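Local coordinates for protein pectate lyase 47 (Bacillus sp. TS-47, PDB 1VBL) that probably cleaves pectate by calcium-dependent beta-elimination, acting as a secreted, thermostable lyase of polysaccharide lyase family 1, at residues Q284-V289 with Y301-L306; Q312-V317 with N328-D333; D335-L340 with N375-L380. All coordinates share one frame; numbering follows the deposited sequence.

Contact 1: residues Q284-V289 with Y301-L306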
# COMPACT_ATOMS: atom_id res chain seq x y z
N GLN A 284 1.07 4.78 -9.81
CA GLN A 284 0.79 3.45 -10.33
C GLN A 284 0.38 2.44 -9.25
O GLN A 284 0.47 2.72 -8.06
CB GLN A 284 2.04 2.94 -11.04
CG GLN A 284 3.27 2.94 -10.13
CD GLN A 284 4.55 2.58 -10.86
OE1 GLN A 284 4.64 1.53 -11.49
NE2 GLN A 284 5.55 3.44 -10.75
N ARG A 285 -0.06 1.27 -9.70
CA ARG A 285 -0.48 0.17 -8.82
C ARG A 285 -1.70 0.55 -7.99
O ARG A 285 -1.61 0.67 -6.77
CB ARG A 285 0.67 -0.22 -7.89
CG ARG A 285 1.94 -0.65 -8.60
CD ARG A 285 3.00 -1.09 -7.60
NE ARG A 285 4.21 -1.58 -8.24
CZ ARG A 285 5.27 -2.06 -7.59
NH1 ARG A 285 5.26 -2.11 -6.26
NH2 ARG A 285 6.33 -2.48 -8.25
N LEU A 286 -2.84 0.70 -8.65
CA LEU A 286 -4.07 1.11 -7.96
C LEU A 286 -5.24 0.13 -8.06
O LEU A 286 -6.37 0.55 -8.30
CB LEU A 286 -4.52 2.47 -8.50
CG LEU A 286 -3.41 3.49 -8.78
CD1 LEU A 286 -4.03 4.78 -9.32
CD2 LEU A 286 -2.64 3.77 -7.49
N PRO A 287 -5.00 -1.18 -7.85
CA PRO A 287 -3.75 -1.84 -7.51
C PRO A 287 -3.17 -2.60 -8.71
O PRO A 287 -3.76 -2.59 -9.78
CB PRO A 287 -4.19 -2.81 -6.43
CG PRO A 287 -5.47 -3.35 -7.04
CD PRO A 287 -6.14 -2.10 -7.64
N ARG A 288 -2.02 -3.24 -8.50
CA ARG A 288 -1.39 -4.07 -9.53
C ARG A 288 -1.64 -5.47 -8.98
O ARG A 288 -1.21 -5.79 -7.87
CB ARG A 288 0.12 -3.82 -9.61
CG ARG A 288 0.79 -4.64 -10.72
CD ARG A 288 2.30 -4.70 -10.51
NE ARG A 288 3.02 -5.24 -11.66
CZ ARG A 288 2.92 -6.49 -12.12
NH1 ARG A 288 2.12 -7.37 -11.53
NH2 ARG A 288 3.64 -6.86 -13.17
N VAL A 289 -2.32 -6.31 -9.75
CA VAL A 289 -2.68 -7.64 -9.27
C VAL A 289 -2.13 -8.86 -10.00
O VAL A 289 -2.01 -8.88 -11.22
CB VAL A 289 -4.22 -7.80 -9.28
CG1 VAL A 289 -4.61 -9.15 -8.71
CG2 VAL A 289 -4.86 -6.66 -8.51
N TYR A 301 -10.81 7.84 -8.47
CA TYR A 301 -9.43 8.12 -8.88
C TYR A 301 -9.42 9.52 -9.47
O TYR A 301 -10.16 9.81 -10.41
CB TYR A 301 -8.96 7.11 -9.93
CG TYR A 301 -9.14 5.66 -9.53
CD1 TYR A 301 -10.40 5.05 -9.59
CD2 TYR A 301 -8.06 4.89 -9.10
CE1 TYR A 301 -10.57 3.72 -9.22
CE2 TYR A 301 -8.22 3.55 -8.72
CZ TYR A 301 -9.48 2.98 -8.79
OH TYR A 301 -9.67 1.67 -8.40
N GLU A 302 -8.57 10.39 -8.92
CA GLU A 302 -8.52 11.78 -9.35
C GLU A 302 -7.09 12.20 -9.62
O GLU A 302 -6.23 12.10 -8.75
CB GLU A 302 -9.15 12.64 -8.26
CG GLU A 302 -9.15 14.13 -8.48
CD GLU A 302 -9.79 14.85 -7.31
OE1 GLU A 302 -11.04 14.97 -7.28
OE2 GLU A 302 -9.05 15.27 -6.40
N PHE A 303 -6.83 12.69 -10.84
CA PHE A 303 -5.48 13.08 -11.21
C PHE A 303 -5.39 14.44 -11.88
O PHE A 303 -6.23 14.81 -12.70
CB PHE A 303 -4.86 12.03 -12.13
CG PHE A 303 -5.04 10.62 -11.64
CD1 PHE A 303 -6.16 9.88 -12.00
CD2 PHE A 303 -4.08 10.02 -10.82
CE1 PHE A 303 -6.34 8.57 -11.55
CE2 PHE A 303 -4.25 8.72 -10.36
CZ PHE A 303 -5.38 7.99 -10.72
N SER A 304 -4.35 15.19 -11.53
CA SER A 304 -4.09 16.50 -12.10
C SER A 304 -2.69 16.46 -12.71
O SER A 304 -1.75 15.99 -12.07
CB SER A 304 -4.14 17.58 -11.03
OG SER A 304 -3.67 18.82 -11.55
N ASN A 305 -2.56 16.95 -13.94
CA ASN A 305 -1.26 16.97 -14.59
C ASN A 305 -0.31 17.97 -13.94
O ASN A 305 0.84 18.11 -14.35
CB ASN A 305 -1.42 17.26 -16.09
CG ASN A 305 -2.08 18.60 -16.37
OD1 ASN A 305 -2.36 18.93 -17.53
ND2 ASN A 305 -2.34 19.37 -15.33
N LEU A 306 -0.80 18.65 -12.91
CA LEU A 306 0.01 19.63 -12.18
C LEU A 306 0.59 18.98 -10.92
O LEU A 306 1.41 19.59 -10.23
CB LEU A 306 -0.84 20.84 -11.78
CG LEU A 306 -1.43 21.66 -12.93
CD1 LEU A 306 -2.34 22.76 -12.38
CD2 LEU A 306 -0.29 22.26 -13.74
O HOH W 1 -8.51 0.34 -6.31

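Contact 2: residues Q312-V317 with N328-D333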
# COMPACT_ATOMS: atom_id res chain seq x y z
N GLN A 312 0.86 6.98 -14.32
CA GLN A 312 1.30 5.98 -15.28
C GLN A 312 0.14 5.06 -15.64
O GLN A 312 -0.19 4.90 -16.82
CB GLN A 312 2.45 5.15 -14.69
CG GLN A 312 3.08 4.19 -15.70
CD GLN A 312 4.12 3.27 -15.08
OE1 GLN A 312 4.99 3.72 -14.33
NE2 GLN A 312 4.04 1.98 -15.40
N TYR A 313 -0.48 4.46 -14.63
CA TYR A 313 -1.61 3.56 -14.85
C TYR A 313 -2.32 3.32 -13.52
O TYR A 313 -1.76 3.58 -12.45
CB TYR A 313 -1.14 2.23 -15.45
CG TYR A 313 -0.48 1.29 -14.47
CD1 TYR A 313 -1.25 0.40 -13.71
CD2 TYR A 313 0.90 1.29 -14.29
CE1 TYR A 313 -0.65 -0.47 -12.80
CE2 TYR A 313 1.51 0.42 -13.37
CZ TYR A 313 0.72 -0.46 -12.64
OH TYR A 313 1.30 -1.33 -11.75
N ALA A 314 -3.55 2.82 -13.58
CA ALA A 314 -4.31 2.56 -12.37
C ALA A 314 -4.40 1.07 -12.08
O ALA A 314 -3.87 0.59 -11.08
CB ALA A 314 -5.71 3.16 -12.48
N TRP A 315 -5.06 0.33 -12.97
CA TRP A 315 -5.24 -1.10 -12.78
C TRP A 315 -4.20 -1.96 -13.50
O TRP A 315 -4.15 -1.99 -14.74
CB TRP A 315 -6.64 -1.52 -13.23
CG TRP A 315 -7.73 -0.83 -12.46
CD1 TRP A 315 -7.65 -0.31 -11.19
CD2 TRP A 315 -9.09 -0.63 -12.88
NE1 TRP A 315 -8.87 0.20 -10.81
CE2 TRP A 315 -9.77 0.01 -11.83
CE3 TRP A 315 -9.79 -0.94 -14.06
CZ2 TRP A 315 -11.13 0.36 -11.91
CZ3 TRP A 315 -11.14 -0.60 -14.14
CH2 TRP A 315 -11.79 0.04 -13.07
N GLY A 316 -3.37 -2.64 -12.72
CA GLY A 316 -2.35 -3.49 -13.28
C GLY A 316 -2.84 -4.93 -13.35
O GLY A 316 -3.05 -5.58 -12.32
N VAL A 317 -3.04 -5.41 -14.57
CA VAL A 317 -3.51 -6.77 -14.78
C VAL A 317 -2.29 -7.68 -14.91
O VAL A 317 -1.64 -7.73 -15.96
CB VAL A 317 -4.37 -6.87 -16.07
CG1 VAL A 317 -4.80 -8.31 -16.31
CG2 VAL A 317 -5.59 -5.97 -15.94
N ASN A 328 -16.45 2.29 -10.74
CA ASN A 328 -15.35 3.12 -10.28
C ASN A 328 -15.41 4.39 -11.12
O ASN A 328 -15.80 4.35 -12.28
CB ASN A 328 -14.01 2.41 -10.47
CG ASN A 328 -13.93 1.13 -9.67
OD1 ASN A 328 -14.16 0.04 -10.20
ND2 ASN A 328 -13.63 1.25 -8.39
N TYR A 329 -15.02 5.50 -10.52
CA TYR A 329 -15.07 6.80 -11.18
C TYR A 329 -13.68 7.42 -11.34
O TYR A 329 -12.96 7.58 -10.35
CB TYR A 329 -15.96 7.73 -10.36
CG TYR A 329 -16.44 8.98 -11.06
CD1 TYR A 329 -17.79 9.20 -11.27
CD2 TYR A 329 -15.54 9.97 -11.46
CE1 TYR A 329 -18.26 10.37 -11.87
CE2 TYR A 329 -15.99 11.15 -12.07
CZ TYR A 329 -17.35 11.34 -12.26
OH TYR A 329 -17.82 12.49 -12.85
N PHE A 330 -13.32 7.77 -12.57
CA PHE A 330 -12.01 8.38 -12.84
C PHE A 330 -12.16 9.82 -13.30
O PHE A 330 -13.01 10.13 -14.14
CB PHE A 330 -11.25 7.62 -13.94
CG PHE A 330 -10.81 6.24 -13.56
CD1 PHE A 330 -11.71 5.18 -13.59
CD2 PHE A 330 -9.49 6.00 -13.20
CE1 PHE A 330 -11.29 3.89 -13.27
CE2 PHE A 330 -9.06 4.72 -12.87
CZ PHE A 330 -9.96 3.66 -12.90
N SER A 331 -11.33 10.70 -12.75
CA SER A 331 -11.35 12.11 -13.12
C SER A 331 -9.92 12.55 -13.45
O SER A 331 -9.00 12.33 -12.67
CB SER A 331 -11.88 12.95 -11.96
OG SER A 331 -11.90 14.32 -12.29
N PHE A 332 -9.75 13.16 -14.62
CA PHE A 332 -8.45 13.66 -15.07
C PHE A 332 -8.66 15.10 -15.52
O PHE A 332 -9.70 15.42 -16.08
CB PHE A 332 -7.95 12.84 -16.26
CG PHE A 332 -7.58 11.42 -15.93
CD1 PHE A 332 -6.27 11.09 -15.57
CD2 PHE A 332 -8.53 10.40 -15.99
CE1 PHE A 332 -5.92 9.76 -15.29
CE2 PHE A 332 -8.19 9.08 -15.71
CZ PHE A 332 -6.88 8.76 -15.36
N ASP A 333 -7.68 15.98 -15.28
CA ASP A 333 -7.86 17.36 -15.71
C ASP A 333 -7.18 17.64 -17.05
O ASP A 333 -6.94 18.79 -17.42
CB ASP A 333 -7.40 18.35 -14.63
CG ASP A 333 -5.92 18.28 -14.35
OD1 ASP A 333 -5.48 19.02 -13.43
OD2 ASP A 333 -5.19 17.52 -15.01

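Contact 3: residues D335-L340 with N375-L380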
# COMPACT_ATOMS: atom_id res chain seq x y z
N ASP A 335 -6.83 15.65 -21.25
CA ASP A 335 -7.40 14.66 -22.15
C ASP A 335 -6.54 13.41 -22.34
O ASP A 335 -6.03 13.15 -23.42
CB ASP A 335 -7.70 15.31 -23.51
CG ASP A 335 -8.96 16.16 -23.48
OD1 ASP A 335 -9.09 17.09 -24.30
OD2 ASP A 335 -9.84 15.89 -22.63
N ILE A 336 -6.40 12.64 -21.27
CA ILE A 336 -5.60 11.43 -21.30
C ILE A 336 -6.24 10.37 -22.18
O ILE A 336 -7.46 10.33 -22.37
CB ILE A 336 -5.43 10.84 -19.88
CG1 ILE A 336 -4.43 9.68 -19.90
CG2 ILE A 336 -6.77 10.35 -19.35
CD1 ILE A 336 -4.14 9.08 -18.53
N ASP A 337 -5.40 9.51 -22.75
CA ASP A 337 -5.87 8.41 -23.58
C ASP A 337 -6.34 7.37 -22.56
O ASP A 337 -5.53 6.81 -21.82
CB ASP A 337 -4.70 7.85 -24.39
CG ASP A 337 -5.11 6.74 -25.33
OD1 ASP A 337 -6.11 6.05 -25.05
OD2 ASP A 337 -4.41 6.55 -26.34
N PRO A 338 -7.65 7.10 -22.49
CA PRO A 338 -8.14 6.11 -21.52
C PRO A 338 -7.57 4.70 -21.63
O PRO A 338 -7.73 3.89 -20.72
CB PRO A 338 -9.66 6.16 -21.71
CG PRO A 338 -9.83 6.64 -23.13
CD PRO A 338 -8.76 7.69 -23.27
N SER A 339 -6.89 4.40 -22.74
CA SER A 339 -6.31 3.08 -22.92
C SER A 339 -5.10 2.92 -21.99
O SER A 339 -4.56 1.82 -21.85
CB SER A 339 -5.86 2.88 -24.37
OG SER A 339 -4.71 3.64 -24.68
N LEU A 340 -4.70 4.01 -21.35
CA LEU A 340 -3.56 4.01 -20.44
C LEU A 340 -3.95 3.67 -19.00
O LEU A 340 -3.08 3.39 -18.18
CB LEU A 340 -2.88 5.39 -20.44
CG LEU A 340 -2.08 5.84 -21.66
CD1 LEU A 340 -2.88 5.63 -22.92
CD2 LEU A 340 -1.70 7.31 -21.49
N ASN A 375 -7.77 -2.59 -25.17
CA ASN A 375 -7.58 -3.48 -26.32
C ASN A 375 -7.39 -2.80 -27.66
O ASN A 375 -6.57 -3.23 -28.47
CB ASN A 375 -8.75 -4.47 -26.43
CG ASN A 375 -8.75 -5.52 -25.34
OD1 ASN A 375 -7.69 -5.86 -24.80
ND2 ASN A 375 -9.92 -6.05 -25.03
N GLU A 376 -8.14 -1.73 -27.90
CA GLU A 376 -8.07 -1.00 -29.17
C GLU A 376 -6.71 -0.38 -29.45
O GLU A 376 -6.33 -0.23 -30.61
CB GLU A 376 -9.12 0.11 -29.21
CG GLU A 376 -10.55 -0.37 -29.27
CD GLU A 376 -11.53 0.79 -29.35
OE1 GLU A 376 -11.37 1.63 -30.27
OE2 GLU A 376 -12.44 0.87 -28.51
N SER A 377 -5.98 -0.02 -28.40
CA SER A 377 -4.68 0.61 -28.57
C SER A 377 -3.48 -0.22 -28.15
O SER A 377 -2.34 0.26 -28.21
CB SER A 377 -4.66 1.94 -27.80
OG SER A 377 -5.75 2.77 -28.18
N ASN A 378 -3.70 -1.46 -27.74
CA ASN A 378 -2.59 -2.30 -27.31
C ASN A 378 -2.47 -3.62 -28.06
O ASN A 378 -3.37 -4.01 -28.80
CB ASN A 378 -2.70 -2.55 -25.80
CG ASN A 378 -2.31 -1.33 -24.99
OD1 ASN A 378 -1.13 -1.08 -24.74
ND2 ASN A 378 -3.31 -0.53 -24.60
N THR A 379 -1.35 -4.30 -27.85
CA THR A 379 -1.09 -5.57 -28.51
C THR A 379 -1.76 -6.74 -27.79
O THR A 379 -2.82 -7.20 -28.21
CB THR A 379 0.42 -5.84 -28.61
OG1 THR A 379 1.01 -5.75 -27.31
CG2 THR A 379 1.08 -4.83 -29.55
N LEU A 380 -1.14 -7.21 -26.71
CA LEU A 380 -1.70 -8.32 -25.94
C LEU A 380 -3.10 -7.93 -25.49
O LEU A 380 -3.29 -6.94 -24.78
CB LEU A 380 -0.84 -8.63 -24.71
CG LEU A 380 -1.38 -9.74 -23.82
CD1 LEU A 380 -1.56 -11.02 -24.63
CD2 LEU A 380 -0.43 -9.99 -22.66
O HOH W 2 -4.34 5.11 -28.37
O HOH W 3 -2.29 2.32 -24.24

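Contact 1: residues Q284-V289 with Y301-L306
The ring of Y301 and the side chain of L286 run alongside one another, pointing opposite ways, a worked example of how successive faces of a parallel beta-helix, the fold of this lyase family, fill the space between them. Y301 comes first along 301-306. Its CE2 lies 3.9 Å from L286 CB, while the carbonyl oxygen of L286 approaches the ring edge close to its plane, 3.5 Å from CE2 of Y301. Beyond the edge, one water spans the polar ends: it donates to L286 O over 2.9 Å and lies 2.7 Å from Y301 OH. The same hydroxyl is hydrogen-bonded to the indole nitrogen NE1 of W315, so two partners grip it, and the ring stacks on F330 in the next coil.

At F303 the chain again sends an aromatic ring toward L286. Its CG stands beside the backbone N (chi1 -47°), much as in Y301, and this brings both rings to the same leucine. The branch CD1 of L286 meets F303 in the plane of the ring, at the edge, 3.8 Å from CZ, and keeps 4.0 Å from Y301 CD2, so it touches both rings. F303 in turn stacks on F332. From S304 onward the chain leaves the contact, and S304 itself hydrogen-bonds to D333.

On the leucine side the peptide joining L286 to P287 is cis, and its carbonyl is the one that reaches the water. The chemistry is therefore divided: a leucine branch touches two aromatic rings, F303 at its edge, whereas the water links L286 O to the buried hydroxyl of Y301, for which W315 NE1 is a second partner. This implies that the two polar groups meet through water inside an otherwise apolar contact.

Contact 2: residues Q312-V317 with N328-D333
F330 drives its ring edge into the face of W315, and around this pair two neighbouring walls of the parallel beta-helix meet inside the coil. Strand 315-318 supplies the indole, strand 322-332 the phenyl ring.

The aromatic interaction is T-shaped. The centroid of the F330 ring lies 5.2 Å from that of the six-membered ring of W315, and the planes stand at 74° to each other. CZ of F330 sits above the indole plane, displaced toward the rim, and makes its nearest approach at 3.6 Å to W315 CZ2. Both side chains place CG beside the backbone N (chi1 -60° for W315), which directs each ring across the gap.

An apolar contact takes up the adjoining part of the phenyl rim. A314, whose methyl group points at 328-333, puts CB in the plane of F330, 3.7 Å from its CE2. F330 is also packed against T357 and I341, so the next coil takes part in enclosing it.

The remaining contact sets a polar residue against an aromatic rim. N328 lays its aliphatic carbon against the indole, its amide plane steeply inclined to the ring, while the side chain also rests on I296 and N299 of strand 293-303. Its CB lies in the plane of the indole, at the edge, 3.8 Å from W315 CZ2.

Contact 3: residues D335-L340 with N375-L380
S339 and S377 pack directly against each other, a small example of how a loop is docked on a helix with short side chains. Here the contact is tight: S339 OG lies 3.6 Å from S377 CB, and the two CB atoms are 3.8 Å apart. S339 is buried, and it also rests on S373, one turn earlier in helix 370-377. D337 helps to position the serine: its OD1 accepts from S339 N at 2.9 Å with an N-H...O angle of 161°, and the donor arrives from above the carboxylate plane, 37° out of it.

The flanks are looser, and water fills in there. Between the exposed D337 and S377, one water donates to D337 OD2 and lies 2.7 Å from S377 OG. On the other flank a second water sits 2.8 Å from S339 OG and accepts from N378 ND2 at 3.0 Å, with a weak bond to S339 O. That amide nitrogen is bonded as well to Y374 O, which steadies the asparagine. With L340 N bonded to D337 O, the loop has the form of an Asx turn leading into a 3-10 turn.

In the fold
From the N terminus, contact 1 comes first, closing a loop with 11 residues between its segments, most of strand 293-303 among them. Contact 2 repeats the step one coil later, with 10 residues between its segments, and contact 3 closes a wider excursion of 34 residues. The three lie in series, so none nests or crosses. Contacts 1 and 2 touch: L286 N and A314 O, 2.6 Å apart, probably hydrogen-bond just ahead of strands 288-289 and 315-318, which are neighbours in one parallel sheet. Contact 3 meets contact 2 where Y313 CB packs on L340 O of the 335-340 loop, to which contact 3 joins helix 370-377.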